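Local structure of putative peptidyl-arginine deiminase (Chlorobium tepidum, 1XKN) at residues C174-N179 with L184-I189; H98-V103 with E138-A143; G124-P129 with D213-V218; R281-Y286 with W332-I337. The protein probably acts as a hydrolase of the guanidine-modifying enzyme clan, deiminating the guanidinium group of agmatine or of peptidyl-arginine. All coordinates share one frame; numbering follows the deposited sequence.

Contacts 1, 3 and 4 form a chain of neighbours, while contact 2 stands apart. Contact 1 is nested in the loop closed by contact 3, their centres 14 Å apart, and Asn-179 ND2 lies 3.1 Å from Asp-215 OD2, a probable hydrogen bond. Contact 3 also touches contact 4, where Asp-213 OD1 packs 3.2 Å from Leu-334 CD1. The segments of contacts 2 and 3 alternate along the chain, and helices 122-125 and 131-144 follow one another, yet the nearest atoms of the two contacts stay about 8 Å apart. The Pro-100 side chain of contact 2 is about 9 Å from the sodium ion bound at Asn-117, Trp-118 and Asn-134.

Contact 1 (C174-N179 with L184-I189); sequences CLLNPN and LGKAEI
Leu-176 and Lys-186 bring their CA atoms to 6.8 Å where the chain, having just left helix 172-175, passes the first turn of helix 186-197. The contact is apolar and has no hydrogen bond across it. Leu-176 reaches over with one branch: its CG lies beside the backbone N (chi1 -71°), and CD2 rests 3.9 Å from Lys-186 CA, against the root of the lysine rather than its charged end. The same methyl touches the tip of Ile-189, with CD2 of Leu-176 4.0 Å from CD1 of Ile-189. That tip extends away from its own helix (chi2 169°) and pushes up to the backbone of the other segment, where CD1 of Ile-189 comes within 3.2 Å of the carbonyl O of Leu-175, a tight fit. The second branch of the isoleucine, CG2, meets Leu-175 CD2 at 4.1 Å, so the two leucines share one partner. Each segment also braces itself. Asn-177 OD1 accepts a nearly straight hydrogen bond from Asn-179 N (2.8 Å), which closes an Asx turn, and the N-cap Gly-185 N donates to Glu-188 OE1 at 2.9 Å. Both leucines also touch Trp-204 of strand 201-205, with which Lys-186 makes a cation-pi interaction; the contact thus packs the end of helix 172-175 and the start of helix 186-197 together beside that strand.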
loop_
_atom_site.group_PDB
_atom_site.type_symbol
_atom_site.label_atom_id
_atom_site.label_comp_id
_atom_site.label_asym_id
_atom_site.label_seq_id
_atom_site.Cartn_x
_atom_site.Cartn_y
_atom_site.Cartn_z
ATOM N N CYS A 174 -5.082 -12.938 -6.474
ATOM C CA CYS A 174 -5.482 -12.565 -5.126
ATOM C C CYS A 174 -6.988 -12.423 -4.929
ATOM O O CYS A 174 -7.583 -13.158 -4.141
ATOM C CB CYS A 174 -4.784 -11.265 -4.713
ATOM S SG CYS A 174 -5.147 -10.725 -3.026
ATOM N N LEU A 175 -7.606 -11.490 -5.649
ATOM C CA LEU A 175 -9.036 -11.259 -5.495
ATOM C C LEU A 175 -9.953 -12.410 -5.882
ATOM O O LEU A 175 -11.133 -12.396 -5.538
ATOM C CB LEU A 175 -9.458 -9.977 -6.225
ATOM C CG LEU A 175 -9.609 -8.763 -5.298
ATOM C CD1 LEU A 175 -8.276 -8.457 -4.627
ATOM C CD2 LEU A 175 -10.100 -7.554 -6.079
ATOM N N LEU A 176 -9.439 -13.406 -6.593
ATOM C CA LEU A 176 -10.284 -14.539 -6.936
ATOM C C LEU A 176 -9.847 -15.793 -6.182
ATOM O O LEU A 176 -10.360 -16.882 -6.429
ATOM C CB LEU A 176 -10.300 -14.795 -8.451
ATOM C CG LEU A 176 -11.051 -13.738 -9.279
ATOM C CD1 LEU A 176 -11.203 -14.223 -10.715
ATOM C CD2 LEU A 176 -12.430 -13.489 -8.670
ATOM N N ASN A 177 -8.909 -15.643 -5.249
ATOM C CA ASN A 177 -8.469 -16.795 -4.469
ATOM C C ASN A 177 -9.589 -17.141 -3.490
ATOM O O ASN A 177 -10.084 -16.276 -2.765
ATOM C CB ASN A 177 -7.183 -16.488 -3.689
ATOM C CG ASN A 177 -6.586 -17.731 -3.044
ATOM O OD1 ASN A 177 -7.282 -18.491 -2.375
ATOM N ND2 ASN A 177 -5.290 -17.937 -3.240
ATOM N N PRO A 178 -10.017 -18.411 -3.469
ATOM C CA PRO A 178 -11.087 -18.842 -2.564
ATOM C C PRO A 178 -10.838 -18.562 -1.082
ATOM O O PRO A 178 -11.783 -18.551 -0.289
ATOM C CB PRO A 178 -11.199 -20.337 -2.856
ATOM C CG PRO A 178 -10.858 -20.409 -4.306
ATOM C CD PRO A 178 -9.658 -19.491 -4.405
ATOM N N ASN A 179 -9.582 -18.335 -0.702
ATOM C CA ASN A 179 -9.278 -18.081 0.703
ATOM C C ASN A 179 -9.636 -16.677 1.178
ATOM O O ASN A 179 -9.506 -16.371 2.365
ATOM C CB ASN A 179 -7.801 -18.378 1.029
ATOM C CG ASN A 179 -6.826 -17.416 0.363
ATOM O OD1 ASN A 179 -7.182 -16.305 -0.018
ATOM N ND2 ASN A 179 -5.571 -17.842 0.247
ATOM N N LEU A 184 -18.179 -15.473 -2.537
ATOM C CA LEU A 184 -18.316 -14.529 -3.641
ATOM C C LEU A 184 -17.631 -14.910 -4.942
ATOM O O LEU A 184 -16.585 -15.558 -4.948
ATOM C CB LEU A 184 -17.794 -13.154 -3.224
ATOM C CG LEU A 184 -18.402 -12.504 -1.984
ATOM C CD1 LEU A 184 -17.796 -11.125 -1.808
ATOM C CD2 LEU A 184 -19.913 -12.412 -2.129
ATOM N N GLY A 185 -18.234 -14.473 -6.044
ATOM C CA GLY A 185 -17.679 -14.722 -7.358
ATOM C C GLY A 185 -17.165 -13.413 -7.929
ATOM O O GLY A 185 -17.317 -12.359 -7.307
ATOM N N LYS A 186 -16.571 -13.471 -9.115
ATOM C CA LYS A 186 -16.017 -12.285 -9.761
ATOM C C LYS A 186 -17.024 -11.147 -9.940
ATOM O O LYS A 186 -16.709 -9.991 -9.671
ATOM C CB LYS A 186 -15.424 -12.672 -11.119
ATOM C CG LYS A 186 -14.665 -11.558 -11.812
ATOM C CD LYS A 186 -14.009 -12.057 -13.087
ATOM C CE LYS A 186 -13.199 -10.958 -13.750
ATOM N NZ LYS A 186 -12.495 -11.457 -14.965
ATOM N N ALA A 187 -18.232 -11.470 -10.394
ATOM C CA ALA A 187 -19.252 -10.448 -10.603
ATOM C C ALA A 187 -19.588 -9.712 -9.307
ATOM O O ALA A 187 -19.660 -8.480 -9.281
ATOM C CB ALA A 187 -20.510 -11.074 -11.192
ATOM N N GLU A 188 -19.795 -10.471 -8.235
ATOM C CA GLU A 188 -20.127 -9.902 -6.931
ATOM C C GLU A 188 -18.997 -9.022 -6.405
ATOM O O GLU A 188 -19.239 -7.948 -5.844
ATOM C CB GLU A 188 -20.430 -11.025 -5.934
ATOM C CG GLU A 188 -21.748 -11.750 -6.216
ATOM C CD GLU A 188 -21.876 -13.067 -5.470
ATOM O OE1 GLU A 188 -21.042 -13.966 -5.703
ATOM O OE2 GLU A 188 -22.815 -13.207 -4.659
ATOM N N ILE A 189 -17.762 -9.480 -6.584
ATOM C CA ILE A 189 -16.602 -8.723 -6.133
ATOM C C ILE A 189 -16.529 -7.394 -6.880
ATOM O O ILE A 189 -16.355 -6.345 -6.261
ATOM C CB ILE A 189 -15.312 -9.549 -6.327
ATOM C CG1 ILE A 189 -15.323 -10.713 -5.336
ATOM C CG2 ILE A 189 -14.076 -8.676 -6.117
ATOM C CD1 ILE A 189 -14.252 -11.754 -5.575
#

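Contact 2 (H98-V103 with E138-A143); sequences HGPNYV and ERVAKA
Pro-100 is the first residue of 98-103 to reach helix 131-144, just after the chain has left helix 95-98. Its CB is directed toward the helix, and the ring crosses the valine side chain at about a right angle, CB of Pro-100 lying 4.1 Å from CG1 of Val-140. Asn-101 follows as the centre of an inverse gamma turn, closed by a weak bond of 3.2 Å from Tyr-102 N to Pro-100 O. The Asn-101 side chain takes no part here; its OD1 is hydrogen-bonded to NE1 of Trp-118, one of the residues of the sodium site. With the turn between them, Pro-100 and Tyr-102 both reach the same methyl. The phenol is carried there by a first torsion that sets CG beside the backbone N (chi1 -66°), and OH of Tyr-102 ends 3.4 Å from CG1 of Val-140. The methyl lies oblique to the ring and touches it only loosely, CZ of Tyr-102 being 4.4 Å from CG1. The hydroxyl's polar partner is Gln-144, just beyond the helical segment, whose OE1 is hydrogen-bonded to it; the phenol therefore both packs on the helix and is tied to its end. Val-140 meets the pair with CG1 because that branch stands anti to the backbone N (chi1 172°). At Val-103 the chain is in strand 101-107, paired through its backbone with Val-114. Ile-115 of the adjacent strand 110-119 touches Tyr-102, Val-140 and Ala-141, so the contact lays helix 131-144 against the mixed sheet that these two strands share with strands 5-7 and 148-152.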
loop_
_atom_site.group_PDB
_atom_site.type_symbol
_atom_site.label_atom_id
_atom_site.label_comp_id
_atom_site.label_asym_id
_atom_site.label_seq_id
_atom_site.Cartn_x
_atom_site.Cartn_y
_atom_site.Cartn_z
ATOM N N HIS A 98 -4.595 -3.768 6.355
ATOM C CA HIS A 98 -5.616 -3.709 7.402
ATOM C C HIS A 98 -5.995 -2.268 7.743
ATOM O O HIS A 98 -6.996 -2.019 8.421
ATOM C CB HIS A 98 -5.123 -4.445 8.670
ATOM C CG HIS A 98 -4.009 -3.750 9.399
ATOM N ND1 HIS A 98 -2.813 -4.370 9.697
ATOM C CD2 HIS A 98 -3.926 -2.504 9.925
ATOM C CE1 HIS A 98 -2.043 -3.537 10.377
ATOM N NE2 HIS A 98 -2.696 -2.398 10.529
ATOM N N GLY A 99 -5.194 -1.330 7.242
ATOM C CA GLY A 99 -5.385 0.090 7.511
ATOM C C GLY A 99 -6.601 0.810 6.953
ATOM O O GLY A 99 -7.359 0.257 6.159
ATOM N N PRO A 100 -6.786 2.085 7.336
ATOM C CA PRO A 100 -7.915 2.909 6.896
ATOM C C PRO A 100 -7.980 3.267 5.414
ATOM O O PRO A 100 -7.162 4.033 4.906
ATOM C CB PRO A 100 -7.800 4.144 7.787
ATOM C CG PRO A 100 -6.330 4.314 7.909
ATOM C CD PRO A 100 -5.841 2.886 8.139
ATOM N N ASN A 101 -8.975 2.703 4.738
ATOM C CA ASN A 101 -9.206 2.944 3.321
ATOM C C ASN A 101 -10.135 4.155 3.217
ATOM O O ASN A 101 -11.355 4.019 3.131
ATOM C CB ASN A 101 -9.860 1.702 2.696
ATOM C CG ASN A 101 -10.056 1.817 1.189
ATOM O OD1 ASN A 101 -10.695 0.963 0.580
ATOM N ND2 ASN A 101 -9.508 2.869 0.585
ATOM N N TYR A 102 -9.540 5.339 3.253
ATOM C CA TYR A 102 -10.282 6.590 3.162
ATOM C C TYR A 102 -10.903 6.770 1.786
ATOM O O TYR A 102 -10.265 6.498 0.773
ATOM C CB TYR A 102 -9.344 7.769 3.399
ATOM C CG TYR A 102 -8.778 7.857 4.788
ATOM C CD1 TYR A 102 -9.501 8.461 5.817
ATOM C CD2 TYR A 102 -7.502 7.371 5.069
ATOM C CE1 TYR A 102 -8.962 8.584 7.092
ATOM C CE2 TYR A 102 -6.958 7.487 6.338
ATOM C CZ TYR A 102 -7.689 8.098 7.340
ATOM O OH TYR A 102 -7.140 8.253 8.586
ATOM N N VAL A 103 -12.144 7.241 1.764
ATOM C CA VAL A 103 -12.853 7.519 0.521
ATOM C C VAL A 103 -13.700 8.760 0.774
ATOM O O VAL A 103 -13.994 9.089 1.925
ATOM C CB VAL A 103 -13.806 6.372 0.093
ATOM C CG1 VAL A 103 -13.009 5.142 -0.310
ATOM C CG2 VAL A 103 -14.779 6.047 1.218
ATOM N N GLU A 138 -11.756 1.067 12.352
ATOM C CA GLU A 138 -12.752 1.593 13.283
ATOM C C GLU A 138 -12.130 2.462 14.370
ATOM O O GLU A 138 -12.692 3.488 14.748
ATOM C CB GLU A 138 -13.544 0.450 13.929
ATOM C CG GLU A 138 -14.779 0.952 14.666
ATOM C CD GLU A 138 -15.704 -0.153 15.123
ATOM O OE1 GLU A 138 -16.875 0.159 15.435
ATOM O OE2 GLU A 138 -15.270 -1.327 15.187
ATOM N N ARG A 139 -10.973 2.053 14.877
ATOM C CA ARG A 139 -10.311 2.830 15.914
ATOM C C ARG A 139 -9.750 4.122 15.317
ATOM O O ARG A 139 -9.708 5.154 15.986
ATOM C CB ARG A 139 -9.205 2.006 16.578
ATOM C CG ARG A 139 -9.694 0.712 17.250
ATOM C CD ARG A 139 -8.597 0.146 18.152
ATOM N NE ARG A 139 -8.721 -1.284 18.448
ATOM C CZ ARG A 139 -9.609 -1.821 19.279
ATOM N NH1 ARG A 139 -10.486 -1.055 19.914
ATOM N NH2 ARG A 139 -9.598 -3.130 19.501
ATOM N N VAL A 140 -9.333 4.076 14.053
ATOM C CA VAL A 140 -8.818 5.274 13.398
ATOM C C VAL A 140 -9.994 6.235 13.210
ATOM O O VAL A 140 -9.890 7.419 13.522
ATOM C CB VAL A 140 -8.188 4.948 12.020
ATOM C CG1 VAL A 140 -7.847 6.238 11.279
ATOM C CG2 VAL A 140 -6.929 4.115 12.213
ATOM N N ALA A 141 -11.116 5.716 12.715
ATOM C CA ALA A 141 -12.303 6.539 12.501
ATOM C C ALA A 141 -12.724 7.190 13.811
ATOM O O ALA A 141 -13.128 8.353 13.837
ATOM C CB ALA A 141 -13.444 5.690 11.947
ATOM N N LYS A 142 -12.629 6.433 14.897
ATOM C CA LYS A 142 -12.992 6.949 16.209
ATOM C C LYS A 142 -12.046 8.081 16.601
ATOM O O LYS A 142 -12.482 9.156 17.022
ATOM C CB LYS A 142 -12.920 5.829 17.250
ATOM C CG LYS A 142 -13.081 6.300 18.684
ATOM C CD LYS A 142 -12.985 5.133 19.645
ATOM C CE LYS A 142 -13.067 5.607 21.084
ATOM N NZ LYS A 142 -12.925 4.475 22.040
ATOM N N ALA A 143 -10.748 7.840 16.448
ATOM C CA ALA A 143 -9.744 8.840 16.800
ATOM C C ALA A 143 -9.891 10.141 16.019
ATOM O O ALA A 143 -9.670 11.219 16.563
ATOM C CB ALA A 143 -8.348 8.267 16.589
#

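Contact 3 (G124-P129 with D213-V218); sequences GGKYEP and DTDGHV
A salt bridge between Lys-126 and Asp-215 ties the chain that follows helix 122-125 to the long loop between strands 201-205 and 222-226. The lysine chain runs extended until its last torsion, where a bend (chi4 65°) turns NZ onto the aspartate. NZ of Lys-126 lies 2.7 Å from OD2 of Asp-215, reached on the syn side and 28° out of the carboxylate plane. A water bridges the same two groups, accepting from Lys-126 NZ and donating to Asp-215 OD1 at 2.7 Å. The ammonium also bonds the carbonyl O of Trp-123 and, weakly, that of Asp-213, whose O is 3.3 Å from NZ. OD2 of Asp-215 is gripped as well by Arg-180 and Asn-179, a cluster of donors that should favour the charged carboxylate. The carboxylate of Asp-213 stands farther off, OD2 being 5.5 Å from Lys-126 NZ, and its OD1 lies 3.4 Å from the OH of Tyr-127. Ring and carboxylate planes there are 70° apart. The loop holds its shape partly through an ST motif, in which His-217 N donates to Thr-214 OG1 (3.0 Å) while CB of Thr-214 sits over the centre of the imidazole. Asp-215 and Gly-216, both with positive phi, turn the chain between Thr-214 and His-217. Trp-123 of helix 122-125 meets the His-217 ring edge-to-face and touches Asp-213 and Thr-214, so the short helix packs along this loop, while Val-218 leads inward against strand 167-171.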
loop_
_atom_site.group_PDB
_atom_site.type_symbol
_atom_site.label_atom_id
_atom_site.label_comp_id
_atom_site.label_asym_id
_atom_site.label_seq_id
_atom_site.Cartn_x
_atom_site.Cartn_y
_atom_site.Cartn_z
ATOM N N GLY A 124 -5.725 -14.543 3.815
ATOM C CA GLY A 124 -6.303 -15.864 3.640
ATOM C C GLY A 124 -6.130 -16.792 4.827
ATOM O O GLY A 124 -6.088 -18.012 4.665
ATOM N N GLY A 125 -6.027 -16.211 6.020
ATOM C CA GLY A 125 -5.874 -17.000 7.229
ATOM C C GLY A 125 -4.520 -17.661 7.413
ATOM O O GLY A 125 -4.446 -18.799 7.877
ATOM N N LYS A 126 -3.451 -16.955 7.060
ATOM C CA LYS A 126 -2.103 -17.494 7.198
ATOM C C LYS A 126 -1.480 -17.112 8.536
ATOM O O LYS A 126 -0.484 -17.701 8.956
ATOM C CB LYS A 126 -1.203 -16.988 6.068
ATOM C CG LYS A 126 -1.555 -17.512 4.685
ATOM C CD LYS A 126 -0.491 -17.104 3.675
ATOM C CE LYS A 126 -0.789 -17.653 2.288
ATOM N NZ LYS A 126 -2.039 -17.079 1.719
ATOM N N TYR A 127 -2.072 -16.122 9.197
ATOM C CA TYR A 127 -1.580 -15.641 10.482
ATOM C C TYR A 127 -2.749 -15.521 11.455
ATOM O O TYR A 127 -3.907 -15.487 11.044
ATOM C CB TYR A 127 -0.909 -14.272 10.302
ATOM C CG TYR A 127 0.300 -14.289 9.384
ATOM C CD1 TYR A 127 1.580 -14.545 9.882
ATOM C CD2 TYR A 127 0.162 -14.070 8.012
ATOM C CE1 TYR A 127 2.691 -14.582 9.037
ATOM C CE2 TYR A 127 1.269 -14.108 7.158
ATOM C CZ TYR A 127 2.527 -14.364 7.678
ATOM O OH TYR A 127 3.621 -14.410 6.840
ATOM N N GLU A 128 -2.442 -15.467 12.747
ATOM C CA GLU A 128 -3.470 -15.343 13.778
ATOM C C GLU A 128 -2.861 -14.948 15.115
ATOM O O GLU A 128 -1.747 -15.355 15.444
ATOM C CB GLU A 128 -4.231 -16.662 13.932
ATOM C CG GLU A 128 -5.571 -16.694 13.218
ATOM C CD GLU A 128 -6.177 -18.080 13.170
ATOM O OE1 GLU A 128 -6.322 -18.713 14.241
ATOM O OE2 GLU A 128 -6.515 -18.542 12.057
ATOM N N PRO A 129 -3.584 -14.136 15.901
ATOM C CA PRO A 129 -4.907 -13.601 15.573
ATOM C C PRO A 129 -4.810 -12.328 14.742
ATOM O O PRO A 129 -3.737 -11.743 14.608
ATOM C CB PRO A 129 -5.510 -13.338 16.944
ATOM C CG PRO A 129 -4.324 -12.854 17.710
ATOM C CD PRO A 129 -3.243 -13.848 17.306
ATOM N N ASP A 213 3.496 -14.168 -0.007
ATOM C CA ASP A 213 2.514 -14.832 0.851
ATOM C C ASP A 213 1.122 -14.201 0.785
ATOM O O ASP A 213 0.206 -14.642 1.481
ATOM C CB ASP A 213 2.989 -14.820 2.308
ATOM C CG ASP A 213 3.437 -16.188 2.794
ATOM O OD1 ASP A 213 3.730 -16.317 3.998
ATOM O OD2 ASP A 213 3.497 -17.131 1.978
ATOM N N THR A 214 0.962 -13.174 -0.045
ATOM C CA THR A 214 -0.330 -12.502 -0.173
ATOM C C THR A 214 -1.155 -13.089 -1.312
ATOM O O THR A 214 -2.270 -12.636 -1.575
ATOM C CB THR A 214 -0.166 -10.987 -0.435
ATOM O OG1 THR A 214 0.426 -10.783 -1.725
ATOM C CG2 THR A 214 0.716 -10.348 0.629
ATOM N N ASP A 215 -0.602 -14.097 -1.979
ATOM C CA ASP A 215 -1.270 -14.752 -3.101
ATOM C C ASP A 215 -1.398 -13.838 -4.315
ATOM O O ASP A 215 -2.429 -13.823 -4.995
ATOM C CB ASP A 215 -2.650 -15.263 -2.689
ATOM C CG ASP A 215 -2.577 -16.278 -1.572
ATOM O OD1 ASP A 215 -1.883 -17.306 -1.747
ATOM O OD2 ASP A 215 -3.208 -16.051 -0.520
ATOM N N GLY A 216 -0.351 -13.056 -4.567
ATOM C CA GLY A 216 -0.335 -12.190 -5.734
ATOM C C GLY A 216 -0.745 -10.732 -5.628
ATOM O O GLY A 216 -1.367 -10.213 -6.550
ATOM N N HIS A 217 -0.396 -10.052 -4.540
ATOM C CA HIS A 217 -0.759 -8.639 -4.426
ATOM C C HIS A 217 -0.241 -7.837 -5.606
ATOM O O HIS A 217 0.919 -7.961 -5.999
ATOM C CB HIS A 217 -0.204 -8.029 -3.144
ATOM C CG HIS A 217 -1.163 -8.071 -1.999
ATOM N ND1 HIS A 217 -0.896 -7.477 -0.786
ATOM C CD2 HIS A 217 -2.387 -8.639 -1.880
ATOM C CE1 HIS A 217 -1.915 -7.675 0.032
ATOM N NE2 HIS A 217 -2.832 -8.378 -0.608
ATOM N N VAL A 218 -1.107 -6.995 -6.152
ATOM C CA VAL A 218 -0.743 -6.175 -7.290
ATOM C C VAL A 218 0.347 -5.179 -6.907
ATOM O O VAL A 218 1.203 -4.850 -7.729
ATOM C CB VAL A 218 -1.980 -5.413 -7.839
ATOM C CG1 VAL A 218 -2.414 -4.319 -6.872
ATOM C CG2 VAL A 218 -1.673 -4.841 -9.213
HETATM O O HOH W 1 -2.377 -19.500 -0.301
#

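Contact 4 (R281-Y286 with W332-I337); sequences RLPASY and WGLGAI
Leu-282 carries CG beside its backbone N (chi1 -52°), while Trp-332 holds its indole anti to the backbone N (chi1 177°), and these torsions bring the leucine's branches to the benzo edge of the ring. CD2 of Leu-282 approaches in the indole plane, 3.5 Å from CE3 and 3.7 Å from CZ3 of Trp-332. The other methyl, CD1 of Leu-282, touches the root of the tryptophan, 4.1 Å from its CA. Pro-283 forms the second half of the contact as the centre of an inverse gamma turn. Its ring lies against Leu-334, with CD of Pro-283 3.9 Å from CD2 of the leucine and CG 3.7 Å from the Leu-334 carbonyl O. Leu-334 takes a left-handed backbone conformation (phi 77°) directly after the 3-10 segment, and its CD2 also comes within 4.3 Å of Leu-282 CD2. The indole is fixed from outside: NE1 bonds Pro-30 O, Lys-32 makes a cation-pi contact, and Tyr-277 packs edge-to-face. The two loops thus pack together in a largely buried place, with Tyr-277 of strand 276-277 against Leu-282 and strand 295-300 against Ala-336 and Ile-337.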
loop_
_atom_site.group_PDB
_atom_site.type_symbol
_atom_site.label_atom_id
_atom_site.label_comp_id
_atom_site.label_asym_id
_atom_site.label_seq_id
_atom_site.Cartn_x
_atom_site.Cartn_y
_atom_site.Cartn_z
ATOM N N ARG A 281 13.080 -17.716 -1.008
ATOM C CA ARG A 281 12.978 -16.560 -1.893
ATOM C C ARG A 281 12.023 -15.557 -1.242
ATOM O O ARG A 281 10.939 -15.929 -0.788
ATOM C CB ARG A 281 12.441 -17.003 -3.262
ATOM C CG ARG A 281 12.356 -15.903 -4.323
ATOM C CD ARG A 281 13.738 -15.396 -4.700
ATOM N NE ARG A 281 13.724 -14.430 -5.801
ATOM C CZ ARG A 281 13.652 -14.752 -7.090
ATOM N NH1 ARG A 281 13.583 -16.022 -7.463
ATOM N NH2 ARG A 281 13.666 -13.800 -8.013
ATOM N N LEU A 282 12.441 -14.294 -1.183
ATOM C CA LEU A 282 11.631 -13.234 -0.594
ATOM C C LEU A 282 11.023 -12.391 -1.719
ATOM O O LEU A 282 11.637 -12.211 -2.769
ATOM C CB LEU A 282 12.489 -12.363 0.327
ATOM C CG LEU A 282 13.283 -13.139 1.389
ATOM C CD1 LEU A 282 13.961 -12.159 2.346
ATOM C CD2 LEU A 282 12.356 -14.071 2.157
ATOM N N PRO A 283 9.808 -11.860 -1.509
ATOM C CA PRO A 283 9.100 -11.042 -2.503
ATOM C C PRO A 283 9.573 -9.598 -2.661
ATOM O O PRO A 283 8.775 -8.663 -2.614
ATOM C CB PRO A 283 7.652 -11.131 -2.036
ATOM C CG PRO A 283 7.799 -11.123 -0.547
ATOM C CD PRO A 283 8.986 -12.046 -0.299
ATOM N N ALA A 284 10.874 -9.424 -2.863
ATOM C CA ALA A 284 11.452 -8.096 -3.038
ATOM C C ALA A 284 10.987 -7.483 -4.357
ATOM O O ALA A 284 11.084 -8.114 -5.410
ATOM C CB ALA A 284 12.974 -8.188 -3.018
ATOM N N SER A 285 10.489 -6.253 -4.300
ATOM C CA SER A 285 10.021 -5.580 -5.504
ATOM C C SER A 285 9.998 -4.064 -5.376
ATOM O O SER A 285 9.524 -3.521 -4.380
ATOM C CB SER A 285 8.620 -6.063 -5.871
ATOM O OG SER A 285 8.131 -5.343 -6.990
ATOM N N TYR A 286 10.514 -3.386 -6.394
ATOM C CA TYR A 286 10.534 -1.931 -6.393
ATOM C C TYR A 286 9.140 -1.352 -6.586
ATOM O O TYR A 286 8.925 -0.168 -6.349
ATOM C CB TYR A 286 11.457 -1.404 -7.493
ATOM C CG TYR A 286 12.890 -1.861 -7.360
ATOM C CD1 TYR A 286 13.632 -1.573 -6.214
ATOM C CD2 TYR A 286 13.504 -2.585 -8.377
ATOM C CE1 TYR A 286 14.955 -1.999 -6.084
ATOM C CE2 TYR A 286 14.822 -3.015 -8.263
ATOM C CZ TYR A 286 15.541 -2.721 -7.116
ATOM O OH TYR A 286 16.840 -3.152 -7.007
ATOM N N TRP A 332 11.921 -9.535 4.990
ATOM C CA TRP A 332 11.828 -10.859 5.604
ATOM C C TRP A 332 10.407 -10.993 6.157
ATOM O O TRP A 332 9.929 -12.096 6.418
ATOM C CB TRP A 332 12.869 -10.995 6.725
ATOM C CG TRP A 332 12.845 -12.298 7.496
ATOM C CD1 TRP A 332 12.969 -12.443 8.849
ATOM C CD2 TRP A 332 12.718 -13.628 6.962
ATOM N NE1 TRP A 332 12.924 -13.776 9.194
ATOM C CE2 TRP A 332 12.771 -14.524 8.057
ATOM C CE3 TRP A 332 12.566 -14.148 5.672
ATOM C CZ2 TRP A 332 12.675 -15.910 7.898
ATOM C CZ3 TRP A 332 12.471 -15.530 5.511
ATOM C CH2 TRP A 332 12.526 -16.395 6.623
ATOM N N GLY A 333 9.738 -9.852 6.321
ATOM C CA GLY A 333 8.367 -9.840 6.807
ATOM C C GLY A 333 7.404 -10.129 5.665
ATOM O O GLY A 333 6.193 -10.252 5.871
ATOM N N LEU A 334 7.962 -10.221 4.457
ATOM C CA LEU A 334 7.230 -10.521 3.228
ATOM C C LEU A 334 6.433 -9.347 2.656
ATOM O O LEU A 334 5.488 -9.529 1.884
ATOM C CB LEU A 334 6.322 -11.742 3.439
ATOM C CG LEU A 334 7.016 -12.941 4.101
ATOM C CD1 LEU A 334 6.016 -14.076 4.262
ATOM C CD2 LEU A 334 8.208 -13.401 3.262
ATOM N N GLY A 335 6.843 -8.141 3.037
ATOM C CA GLY A 335 6.211 -6.920 2.567
ATOM C C GLY A 335 7.213 -5.795 2.756
ATOM O O GLY A 335 8.145 -5.939 3.550
ATOM N N ALA A 336 7.039 -4.685 2.040
ATOM C CA ALA A 336 7.962 -3.557 2.154
ATOM C C ALA A 336 7.270 -2.214 2.420
ATOM O O ALA A 336 6.230 -2.166 3.077
ATOM C CB ALA A 336 8.835 -3.471 0.900
ATOM N N ILE A 337 7.842 -1.126 1.902
ATOM C CA ILE A 337 7.300 0.214 2.137
ATOM C C ILE A 337 5.810 0.402 1.856
ATOM O O ILE A 337 5.085 0.922 2.705
ATOM C CB ILE A 337 8.085 1.287 1.342
ATOM C CG1 ILE A 337 9.586 1.138 1.609
ATOM C CG2 ILE A 337 7.630 2.688 1.763
ATOM C CD1 ILE A 337 9.979 1.270 3.073
#